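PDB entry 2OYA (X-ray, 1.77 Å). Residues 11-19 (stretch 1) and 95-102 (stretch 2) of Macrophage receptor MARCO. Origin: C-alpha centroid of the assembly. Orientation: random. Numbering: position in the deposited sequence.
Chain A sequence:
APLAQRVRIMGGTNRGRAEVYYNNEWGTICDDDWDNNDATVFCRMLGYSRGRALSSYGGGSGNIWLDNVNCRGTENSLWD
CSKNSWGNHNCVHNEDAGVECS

Stretch 1 (11-19) GGTNRGRAE
Stretch 2 (95-102) EDAGVECS

The most unusual feature of this contact is a place where two strands approach so tightly that a side chain would not fit: at G98 a CB in ideal position would lie 2.8 Å from G16 O, a clash. The CA of G98 sits 4.0 Å from the CA of R17 and 3.1 Å from G16 O, a closeness that glycine allows. G16 itself is extended (phi/psi 169/-169), and the chain turns a corner there.

The two segments run antiparallel, their end-to-end directions 153° apart, and join residues at least 79 positions apart in sequence. R15 faces E100 and R17 faces G98. N14 and C101 form a hydrogen-bonded pair (CA to CA 5.1 Å), with N14 N to C101 O at 3.0 Å and C101 N to N14 O at 2.9 Å. G16 and V99 repeat the pattern, G16 N to V99 O at 3.0 Å and V99 N to G16 O at 2.9 Å. Past the corner, A18 N donates to A97 O at 3.0 Å. Between these two pairs, R15 CA makes a CA-H...O contact with V99 O (3.3 Å); beyond N14-C101, T13 CA makes another with C101 O (3.4 Å). Backbone angles are extended, near -123/134 at R15 and -141/150 at V99.

R15 and E100 share one face of the sheet. R15 is t, t, t through chi3 with chi4 at 98°, and E100 is t, t with chi3 at -105°; these extended chains bring R15 NH1 to 3.4 Å from E100 OE1 in a salt bridge at the edge of the guanidinium. A water donates to E100 OE1 (2.5 Å) and also hydrogen-bonds T13 OG1 (3.0 Å), whose chi1 is p.

N14 (t), V99 (m) and C101 (m) project from the other face. The end of N14 leads away, whereas V99 and C101 are buried, and C101 is covalently bonded elsewhere in the structure. A18 CB points toward stretch 2 and packs at 4.1 Å from V99 CG1, a small apolar group suited to this buried site.

R17 (t, t, p, chi4 -101°) lays its CG 3.6 Å from A97 O, while R17 NE binds E19 OE1 at 2.8 Å in a salt bridge within its own stretch. D96 OD2 touches R17 CD at 3.5 Å; it is 4.3 Å from R17 NE, well out of the guanidinium plane, so the charges are near each other but no N-H points at it. At the C-terminus, one water donates to G12 O and S102 OXT, each at 2.9 Å. The two stretches bury 557 Å² between them, both sides summed.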

# COMPACT_ATOMS: atom_id res chain seq x y z
N GLY A 11 -15.11 -11.14 -5.85
CA GLY A 11 -15.29 -12.09 -4.77
C GLY A 11 -14.06 -12.88 -4.35
O GLY A 11 -14.16 -14.04 -3.96
N GLY A 12 -12.89 -12.27 -4.47
CA GLY A 12 -11.69 -12.96 -4.02
C GLY A 12 -10.78 -11.99 -3.30
O GLY A 12 -11.26 -11.11 -2.59
N THR A 13 -9.47 -12.17 -3.46
CA THR A 13 -8.47 -11.32 -2.78
C THR A 13 -7.36 -10.93 -3.73
O THR A 13 -6.97 -11.72 -4.59
CB THR A 13 -7.78 -12.06 -1.60
OG1 THR A 13 -7.21 -13.27 -2.08
CG2 THR A 13 -8.76 -12.38 -0.50
N ASN A 14 -6.86 -9.72 -3.58
CA ASN A 14 -5.66 -9.30 -4.26
C ASN A 14 -4.58 -9.10 -3.19
O ASN A 14 -4.70 -8.20 -2.36
CB ASN A 14 -5.93 -8.03 -5.07
CG ASN A 14 -4.79 -7.67 -5.98
OD1 ASN A 14 -3.71 -8.23 -5.88
ND2 ASN A 14 -5.04 -6.73 -6.90
N ARG A 15 -3.58 -9.97 -3.18
CA ARG A 15 -2.63 -10.05 -2.07
C ARG A 15 -1.24 -9.84 -2.61
O ARG A 15 -0.87 -10.44 -3.63
CB ARG A 15 -2.77 -11.44 -1.41
CG ARG A 15 -1.79 -11.76 -0.31
CD ARG A 15 -2.01 -13.19 0.15
NE ARG A 15 -1.19 -13.46 1.32
CZ ARG A 15 -1.65 -13.39 2.56
NH1 ARG A 15 -2.93 -13.11 2.79
NH2 ARG A 15 -0.83 -13.64 3.58
N GLY A 16 -0.44 -9.01 -1.95
CA GLY A 16 0.93 -8.82 -2.39
C GLY A 16 1.58 -7.64 -1.70
O GLY A 16 1.04 -7.11 -0.72
N ARG A 17 2.76 -7.25 -2.19
CA ARG A 17 3.47 -6.11 -1.59
C ARG A 17 2.83 -4.80 -2.06
O ARG A 17 2.52 -4.64 -3.25
CB ARG A 17 4.95 -6.17 -1.96
CG ARG A 17 5.80 -5.02 -1.45
CD ARG A 17 7.28 -5.23 -1.85
NE ARG A 17 7.44 -5.36 -3.30
CZ ARG A 17 7.60 -6.51 -3.97
NH1 ARG A 17 7.68 -7.69 -3.35
NH2 ARG A 17 7.74 -6.46 -5.29
N ALA A 18 2.63 -3.87 -1.12
CA ALA A 18 2.07 -2.55 -1.43
C ALA A 18 3.16 -1.63 -1.99
O ALA A 18 4.18 -1.37 -1.31
CB ALA A 18 1.43 -1.92 -0.18
N GLU A 19 2.96 -1.13 -3.21
CA GLU A 19 3.91 -0.18 -3.80
C GLU A 19 3.26 1.14 -4.17
O GLU A 19 2.06 1.19 -4.39
CB GLU A 19 4.65 -0.80 -5.00
CG GLU A 19 5.51 -1.99 -4.57
CD GLU A 19 6.43 -2.52 -5.65
OE1 GLU A 19 7.19 -3.47 -5.33
OE2 GLU A 19 6.41 -2.00 -6.79
N GLU A 95 11.33 -5.61 5.25
CA GLU A 95 10.26 -5.04 6.06
C GLU A 95 9.14 -4.46 5.19
O GLU A 95 8.24 -3.79 5.72
CB GLU A 95 10.81 -3.93 6.97
CG GLU A 95 11.97 -4.39 7.86
CD GLU A 95 12.58 -3.27 8.66
OE1 GLU A 95 13.45 -2.56 8.12
OE2 GLU A 95 12.18 -3.09 9.83
N ASP A 96 9.21 -4.68 3.87
CA ASP A 96 8.20 -4.11 2.96
C ASP A 96 6.82 -4.62 3.32
O ASP A 96 6.60 -5.82 3.47
CB ASP A 96 8.45 -4.42 1.48
CG ASP A 96 9.63 -3.65 0.88
OD1 ASP A 96 10.05 -2.61 1.43
OD2 ASP A 96 10.12 -4.10 -0.18
N ALA A 97 5.89 -3.67 3.47
CA ALA A 97 4.52 -3.95 3.86
C ALA A 97 3.75 -4.57 2.70
O ALA A 97 3.97 -4.24 1.53
CB ALA A 97 3.85 -2.66 4.30
N GLY A 98 2.84 -5.48 3.03
CA GLY A 98 1.90 -6.01 2.05
C GLY A 98 0.45 -5.76 2.45
O GLY A 98 0.15 -5.24 3.53
N VAL A 99 -0.44 -6.15 1.55
CA VAL A 99 -1.88 -5.99 1.76
C VAL A 99 -2.60 -7.21 1.23
O VAL A 99 -2.13 -7.86 0.28
CB VAL A 99 -2.44 -4.72 1.03
CG1 VAL A 99 -1.86 -3.45 1.62
CG2 VAL A 99 -2.21 -4.78 -0.49
N GLU A 100 -3.74 -7.53 1.86
CA GLU A 100 -4.75 -8.41 1.28
C GLU A 100 -5.98 -7.51 1.08
O GLU A 100 -6.63 -7.11 2.05
CB GLU A 100 -5.09 -9.57 2.22
CG GLU A 100 -6.11 -10.56 1.60
CD GLU A 100 -6.68 -11.54 2.62
OE1 GLU A 100 -6.27 -12.72 2.60
OE2 GLU A 100 -7.52 -11.13 3.44
N CYS A 101 -6.24 -7.13 -0.17
CA CYS A 101 -7.40 -6.30 -0.50
C CYS A 101 -8.56 -7.18 -0.89
O CYS A 101 -8.37 -8.20 -1.54
CB CYS A 101 -7.10 -5.38 -1.69
SG CYS A 101 -5.69 -4.27 -1.49
N SER A 102 -9.77 -6.77 -0.51
CA SER A 102 -10.99 -7.49 -0.90
C SER A 102 -12.16 -6.53 -0.97
O SER A 102 -12.06 -5.40 -0.49
CB SER A 102 -11.27 -8.64 0.09
OG SER A 102 -11.59 -8.12 1.36
OXT SER A 102 -13.22 -6.86 -1.52
O HOH W 1 -13.64 -9.53 -2.67
O HOH W 2 -5.56 -13.71 0.42
O HOH W 3 5.84 -2.34 0.35